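Local atomic coordinates of beta-gamma-crystallin (Geodia cydonium, PDB entry 4IAU), a protein that is of unknown function but binds calcium through a beta/gamma-crystallin domain built on the Greek key motif. Residues R77-K80 with A86-Y89; K97-P102 with I108-V113. One frame throughout, in Å; residues are numbered along the deposited sequence. Where two conformers were deposited one is given.

Interaction 1: residues R77-K80 with A86-Y89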
ATOM      1  N   ARG A  77      -4.284  -0.517   6.577  1.00  4.66           N
ATOM      2  CA  ARG A  77      -4.726   0.702   5.911  1.00  4.87           C
ATOM      3  C   ARG A  77      -5.293   0.384   4.546  1.00  4.58           C
ATOM      4  O   ARG A  77      -4.896  -0.597   3.903  1.00  5.02           O
ATOM      5  CB  ARG A  77      -3.577   1.732   5.781  1.00  5.33           C
ATOM      6  CG  ARG A  77      -2.352   1.166   5.046  1.00  5.51           C
ATOM      7  CD  ARG A  77      -1.273   2.240   4.951  1.00  5.37           C
ATOM      8  NE  ARG A  77      -0.014   1.661   4.526  1.00  5.40           N
ATOM      9  CZ  ARG A  77       1.150   2.320   4.558  1.00  5.25           C
ATOM     10  NH1 ARG A  77       1.173   3.606   4.924  1.00  5.55           N
ATOM     11  NH2 ARG A  77       2.271   1.723   4.232  1.00  5.48           N
ATOM     12  N   PRO A  78      -6.185   1.231   4.044  1.00  4.72           N
ATOM     13  CA  PRO A  78      -6.699   1.075   2.698  1.00  5.08           C
ATOM     14  C   PRO A  78      -5.687   1.598   1.685  1.00  5.34           C
ATOM     15  O   PRO A  78      -4.826   2.419   1.961  1.00  6.09           O
ATOM     16  CB  PRO A  78      -7.979   1.929   2.719  1.00  6.09           C
ATOM     17  CG  PRO A  78      -7.636   3.059   3.691  1.00  6.30           C
ATOM     18  CD  PRO A  78      -6.805   2.405   4.741  1.00  5.67           C
ATOM     19  N   VAL A  79      -5.854   1.121   0.445  1.00  5.72           N
ATOM     20  CA  VAL A  79      -5.110   1.626  -0.674  1.00  5.93           C
ATOM     21  C   VAL A  79      -6.012   2.664  -1.342  1.00  5.79           C
ATOM     22  O   VAL A  79      -6.937   2.345  -2.090  1.00  6.98           O
ATOM     23  CB  VAL A  79      -4.693   0.523  -1.646  1.00  6.77           C
ATOM     24  CG1 VAL A  79      -3.865   1.093  -2.796  1.00  8.21           C
ATOM     25  CG2 VAL A  79      -3.904  -0.589  -0.914  1.00  7.41           C
ATOM     26  N   LYS A  80      -5.800   3.943  -1.049  1.00  6.22           N
ATOM     27  CA  LYS A  80      -6.805   4.944  -1.357  1.00  7.28           C
ATOM     28  C   LYS A  80      -6.818   5.340  -2.837  1.00  7.39           C
ATOM     29  O   LYS A  80      -7.761   6.000  -3.289  1.00  9.65           O
ATOM     30  CB  LYS A  80      -6.650   6.211  -0.478  0.77  7.41           C
ATOM     31  CG  LYS A  80      -6.826   5.883   1.004  0.77  9.13           C
ATOM     32  CD  LYS A  80      -7.035   7.158   1.828  0.77 10.23           C
ATOM     33  CE  LYS A  80      -5.831   8.069   1.789  0.77 10.73           C
ATOM     34  NZ  LYS A  80      -4.514   7.446   2.074  0.77  9.89           N
ATOM     35  N   ALA A  86      -2.202   5.512  -8.373  1.00  6.79           N
ATOM     36  CA  ALA A  86      -1.115   4.714  -7.841  1.00  6.23           C
ATOM     37  C   ALA A  86      -0.792   5.211  -6.427  1.00  5.98           C
ATOM     38  O   ALA A  86      -0.961   6.389  -6.120  1.00  6.65           O
ATOM     39  CB  ALA A  86       0.129   4.820  -8.704  1.00  7.86           C
ATOM     40  N   THR A  87      -0.271   4.301  -5.591  1.00  5.99           N
ATOM     41  CA  THR A  87       0.268   4.662  -4.272  1.00  5.82           C
ATOM     42  C   THR A  87       1.701   4.128  -4.188  1.00  5.63           C
ATOM     43  O   THR A  87       1.963   3.007  -4.590  1.00  6.13           O
ATOM     44  CB  THR A  87      -0.587   4.122  -3.113  1.00  6.13           C
ATOM     45  OG1 THR A  87      -1.866   4.694  -3.173  1.00  7.58           O
ATOM     46  CG2 THR A  87      -0.033   4.467  -1.752  1.00  6.85           C
ATOM     47  N   LEU A  88       2.590   4.998  -3.680  1.00  5.49           N
ATOM     48  CA  LEU A  88       3.993   4.715  -3.472  1.00  5.33           C
ATOM     49  C   LEU A  88       4.268   4.504  -1.974  1.00  5.10           C
ATOM     50  O   LEU A  88       3.616   5.157  -1.152  1.00  6.10           O
ATOM     51  CB  LEU A  88       4.850   5.856  -3.985  1.00  5.85           C
ATOM     52  CG  LEU A  88       4.560   6.267  -5.430  1.00  6.95           C
ATOM     53  CD1 LEU A  88       5.495   7.426  -5.797  1.00  7.71           C
ATOM     54  CD2 LEU A  88       4.732   5.112  -6.374  1.00  8.74           C
ATOM     55  N   TYR A  89       5.242   3.679  -1.669  1.00  5.33           N
ATOM     56  CA  TYR A  89       5.556   3.329  -0.281  1.00  5.39           C
ATOM     57  C   TYR A  89       7.050   3.416  -0.039  1.00  5.44           C
ATOM     58  O   TYR A  89       7.881   3.085  -0.911  1.00  5.73           O
ATOM     59  CB  TYR A  89       5.069   1.914   0.017  1.00  5.26           C
ATOM     60  CG  TYR A  89       3.600   1.744  -0.157  1.00  5.61           C
ATOM     61  CD1 TYR A  89       2.717   1.968   0.885  1.00  6.10           C
ATOM     62  CD2 TYR A  89       3.045   1.334  -1.378  1.00  6.18           C
ATOM     63  CE1 TYR A  89       1.335   1.800   0.732  1.00  5.80           C
ATOM     64  CE2 TYR A  89       1.691   1.178  -1.544  1.00  6.25           C
ATOM     65  CZ  TYR A  89       0.830   1.417  -0.480  1.00  5.72           C
ATOM     66  OH  TYR A  89      -0.520   1.243  -0.704  1.00  6.71           O
TER
HETATM   67  O   HOH W   1      -1.972   1.985   1.501  1.00  7.79           O
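Arg-77 and Tyr-89 meet because of their torsions: Arg-77 CG sits between the backbone N and the carbonyl carbon (chi1 56°) and the chain then runs extended to NE, while Tyr-89 CG is anti to its carbonyl carbon. The contact lies at the interface between the two Greek key domains of this beta/gamma-crystallin. One segment comes from the edge strand 75-78, the other from strand 86-89 of the following sheet, and the touching residues are all buried. The two side chains run antiparallel past one another. The guanidinium lays one face over the ring edge; Tyr-89 CE1 stands 3.5 Å above the Arg-77 guanidinium plane, off its centre. The two planes are 58° apart, so this is no flat stack. The nearest pair is Arg-77 NH2 and Tyr-89 CD1, 3.4 Å. The guanidinium's polar partners lie elsewhere: NH2 bonds to Gly-96 O and Phe-94 O, and NE to Tyr-42 OH. Val-79 stands roughly perpendicular to the tyrosine, both methyls, CG1 and CG2, lying 3.9 Å from Tyr-89 OH. Val-79 CG1 also approaches Thr-87 OG1, which is hydrogen-bonded to Asp-100 OD1. With Tyr-89 cut back to an alanine, the guanidinium and Val-79 would probably face a gap, and the bridging water would lose its donor. That water lies at the ring edge, accepts from Tyr-89 OH at 2.7 Å and donates to Pro-78 O at 2.9 Å.

Interaction 2: residues K97-P102 with I108-V113. With CA (calcium ion), chain B.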
ATOM      1  N   LYS A  97       5.852   5.047   5.192  1.00  5.99           N
ATOM      2  CA  LYS A  97       5.148   6.230   4.689  1.00  6.04           C
ATOM      3  C   LYS A  97       4.650   5.963   3.288  1.00  5.75           C
ATOM      4  O   LYS A  97       5.386   5.480   2.426  1.00  6.84           O
ATOM      5  CB  LYS A  97       6.124   7.395   4.692  0.73  7.68           C
ATOM      6  CG  LYS A  97       5.493   8.726   4.343  0.73 11.07           C
ATOM      7  CD  LYS A  97       6.341   9.926   4.594  0.73 14.49           C
ATOM      8  CE  LYS A  97       6.417  10.436   6.013  0.73 18.32           C
ATOM      9  NZ  LYS A  97       6.394  11.937   5.988  0.73 27.32           N
ATOM     10  N   GLU A  98       3.389   6.342   3.028  1.00  5.70           N
ATOM     11  CA  GLU A  98       2.799   6.218   1.715  1.00  5.86           C
ATOM     12  C   GLU A  98       2.550   7.612   1.105  1.00  6.19           C
ATOM     13  O   GLU A  98       2.478   8.638   1.794  1.00  7.17           O
ATOM     14  CB  GLU A  98       1.467   5.442   1.754  1.00  6.26           C
ATOM     15  CG  GLU A  98       0.325   6.190   2.416  1.00  7.04           C
ATOM     16  CD  GLU A  98      -0.992   5.466   2.469  1.00  8.00           C
ATOM     17  OE1 GLU A  98      -1.215   4.524   1.658  1.00  8.64           O
ATOM     18  OE2 GLU A  98      -1.826   5.809   3.339  1.00  9.32           O
ATOM     19  N   LEU A  99       2.394   7.600  -0.211  1.00  6.02           N
ATOM     20  CA  LEU A  99       2.077   8.786  -0.987  1.00  6.30           C
ATOM     21  C   LEU A  99       1.137   8.389  -2.103  1.00  6.16           C
ATOM     22  O   LEU A  99       1.445   7.524  -2.939  1.00  6.40           O
ATOM     23  CB  LEU A  99       3.339   9.424  -1.582  1.00  6.64           C
ATOM     24  CG  LEU A  99       3.105  10.604  -2.482  1.00  7.55           C
ATOM     25  CD1 LEU A  99       2.548  11.788  -1.721  1.00  9.82           C
ATOM     26  CD2 LEU A  99       4.400  10.931  -3.208  1.00  9.41           C
ATOM     27  N   ASP A 100      -0.055   8.997  -2.141  1.00  6.50           N
ATOM     28  CA  ASP A 100      -1.035   8.763  -3.164  1.00  6.84           C
ATOM     29  C   ASP A 100      -0.801   9.668  -4.382  1.00  6.88           C
ATOM     30  O   ASP A 100      -0.596  10.884  -4.252  1.00  7.84           O
ATOM     31  CB  ASP A 100      -2.436   9.048  -2.640  1.00  7.73           C
ATOM     32  CG  ASP A 100      -2.924   8.024  -1.603  1.00  8.81           C
ATOM     33  OD1 ASP A 100      -2.495   6.856  -1.678  1.00  8.75           O
ATOM     34  OD2 ASP A 100      -3.759   8.397  -0.776  1.00 11.21           O
ATOM     35  N   LEU A 101      -0.852   9.047  -5.570  1.00  6.91           N
ATOM     36  CA  LEU A 101      -0.753   9.689  -6.859  1.00  7.04           C
ATOM     37  C   LEU A 101      -2.021   9.462  -7.646  1.00  7.39           C
ATOM     38  O   LEU A 101      -2.150   8.496  -8.408  1.00  7.74           O
ATOM     39  CB  LEU A 101       0.433   9.201  -7.709  1.00  8.10           C
ATOM     40  CG  LEU A 101       1.786   9.848  -7.428  1.00  7.63           C
ATOM     41  CD1 LEU A 101       2.321   9.603  -6.027  1.00 10.08           C
ATOM     42  CD2 LEU A 101       2.800   9.418  -8.453  1.00 10.28           C
ATOM     43  N   PRO A 102      -2.992  10.394  -7.530  1.00  8.78           N
ATOM     44  CA  PRO A 102      -4.136  10.353  -8.476  1.00 10.03           C
ATOM     45  C   PRO A 102      -3.727  10.769  -9.889  1.00  9.22           C
ATOM     46  O   PRO A 102      -4.426  10.428 -10.827  1.00 11.59           O
ATOM     47  CB  PRO A 102      -5.089  11.387  -7.858  1.00 12.76           C
ATOM     48  CG  PRO A 102      -4.255  12.317  -7.066  1.00 13.02           C
ATOM     49  CD  PRO A 102      -3.176  11.466  -6.529  1.00 11.17           C
ATOM     50  N   ILE A 108       8.589  13.704  -5.871  1.00  7.76           N
ATOM     51  CA  ILE A 108       8.301  12.698  -4.856  1.00  7.59           C
ATOM     52  C   ILE A 108       9.390  12.728  -3.803  1.00  8.61           C
ATOM     53  O   ILE A 108      10.581  12.618  -4.135  1.00  9.95           O
ATOM     54  CB  ILE A 108       8.220  11.318  -5.506  1.00  7.63           C
ATOM     55  CG1 ILE A 108       7.103  11.259  -6.524  1.00  8.25           C
ATOM     56  CG2 ILE A 108       8.117  10.208  -4.449  1.00  9.02           C
ATOM     57  CD1 ILE A 108       7.201  10.181  -7.539  1.00  9.15           C
ATOM     58  N   ASP A 109       9.032  12.866  -2.541  1.00  9.82           N
ATOM     59  CA  ASP A 109       9.946  13.029  -1.444  1.00 13.42           C
ATOM     60  C   ASP A 109       9.400  12.315  -0.185  1.00 12.43           C
ATOM     61  O   ASP A 109       8.925  13.002   0.709  1.00 15.55           O
ATOM     62  CB  ASP A 109      10.213  14.543  -1.219  1.00 15.90           C
ATOM     63  CG  ASP A 109      11.377  14.883  -0.312  1.00 16.53           C
ATOM     64  OD1 ASP A 109      11.976  13.980   0.319  1.00 25.51           O
ATOM     65  OD2 ASP A 109      11.666  16.104  -0.186  1.00 20.19           O
ATOM     66  N   ILE A 110       9.495  10.997  -0.086  1.00 10.74           N
ATOM     67  CA  ILE A 110       8.975  10.197   1.042  1.00 10.34           C
ATOM     68  C   ILE A 110      10.114   9.481   1.777  1.00 11.38           C
ATOM     69  O   ILE A 110       9.816   8.617   2.625  1.00 16.02           O
ATOM     70  CB  ILE A 110       7.887   9.209   0.647  1.00 10.23           C
ATOM     71  CG1 ILE A 110       8.344   8.098  -0.237  1.00  9.64           C
ATOM     72  CG2 ILE A 110       6.709   9.996   0.073  1.00 13.76           C
ATOM     73  CD1 ILE A 110       7.255   7.019  -0.499  1.00 10.92           C
ATOM     74  N   GLY A 111      11.348   9.850   1.538  1.00  9.81           N
ATOM     75  CA  GLY A 111      12.470   9.193   2.199  1.00 10.22           C
ATOM     76  C   GLY A 111      12.933   7.989   1.432  1.00  9.26           C
ATOM     77  O   GLY A 111      13.712   7.214   2.015  1.00 10.78           O
ATOM     78  N   GLY A 112      12.581   7.877   0.171  1.00  8.73           N
ATOM     79  CA  GLY A 112      13.115   6.843  -0.711  1.00  8.98           C
ATOM     80  C   GLY A 112      12.058   5.788  -1.016  1.00  8.08           C
ATOM     81  O   GLY A 112      11.709   4.942  -0.178  1.00  9.05           O
ATOM     82  N   VAL A 113      11.530   5.814  -2.222  1.00  7.34           N
ATOM     83  CA  VAL A 113      10.471   4.892  -2.631  1.00  6.61           C
ATOM     84  C   VAL A 113      11.042   3.493  -2.812  1.00  6.43           C
ATOM     85  O   VAL A 113      12.033   3.318  -3.521  1.00  7.36           O
ATOM     86  CB  VAL A 113       9.817   5.332  -3.952  1.00  7.17           C
ATOM     87  CG1 VAL A 113       8.806   4.296  -4.431  1.00  7.49           C
ATOM     88  CG2 VAL A 113       9.155   6.697  -3.789  1.00  8.28           C
TER
HETATM   89 CA    CA B 800      12.931   3.026   0.867  1.00 10.30          CA
HETATM   90  O   HOH W   2      13.755   4.572   2.432  1.00 12.91           O
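The backbone of 97-102, extended along strand 98-101, faces an irregular loop, 108-113, and the two chains come nearest at Lys-97 and Ile-110, with CA atoms 6.6 Å apart. No hydrogen bond joins the two segments. Side chains make most of the contact.

Leu-99 and Ile-110 form its centre. Both point toward the opposing segment and meet at an oblique angle. Ile-110 CG2 lies 3.8 Å from Leu-99 CB, near the base of the leucine. The same methyl also reaches Leu-99 CD2, at 4.1 Å, touching both the base and the end of the leucine. With Ile-110 CG1 held between the backbone N and the carbonyl carbon (chi1 67°), CG2 lies anti to the carbonyl carbon and faces Leu-99. The other branch serves a different neighbour: its end, Ile-110 CD1, packs 3.8 Å from Lys-97 O. In one of its two conformers Lys-97 brings CD within 4.3 Å of Ile-110 CB.

Ile-108 joins from farther back in the loop. Its CG2 meets Leu-99 CD2 at 4.0 Å, and Leu-99 CD2 thus touches methyls of both isoleucines. Ile-108 also packs on Leu-88 and Met-159, which ties the loop to strands 86-89 and 158-161.

Past Ile-110 the chain turns through Gly-111 and Gly-112, both with positive phi. A side chain at either position would press against the carbonyl O of the residue before. Gly-112 O binds the calcium ion at 2.5 Å. A water 2.4 Å from the calcium ion donates to Gly-111 O. Lys-90 O, Ser-114 OG and Asp-154 OD1 are further ligands, and this combination of backbone and side-chain oxygens is characteristic of the calcium site of a beta/gamma-crystallin domain.

How the interactions relate
Interactions 1 and 2 follow each other along the chain, and their centres are 9 Å apart. They share one antiparallel sheet, in which strands 86-89 and 98-101 are neighbours. Ala-86 O and Leu-101 N, 2.7 Å apart, probably hydrogen-bond between these strands. The pair Thr-87 OG1 and Asp-100 OD1, also at 2.7 Å, links the two contacts through side chains. In one deposited conformer, Lys-80 NZ makes a salt bridge to Asp-100 OD2, which brings the segment 77-80 back to strand 98-101. Gly-112 of interaction 2 binds the calcium ion directly, whereas in interaction 1 the side chain of Tyr-89 stays about 8 Å from it.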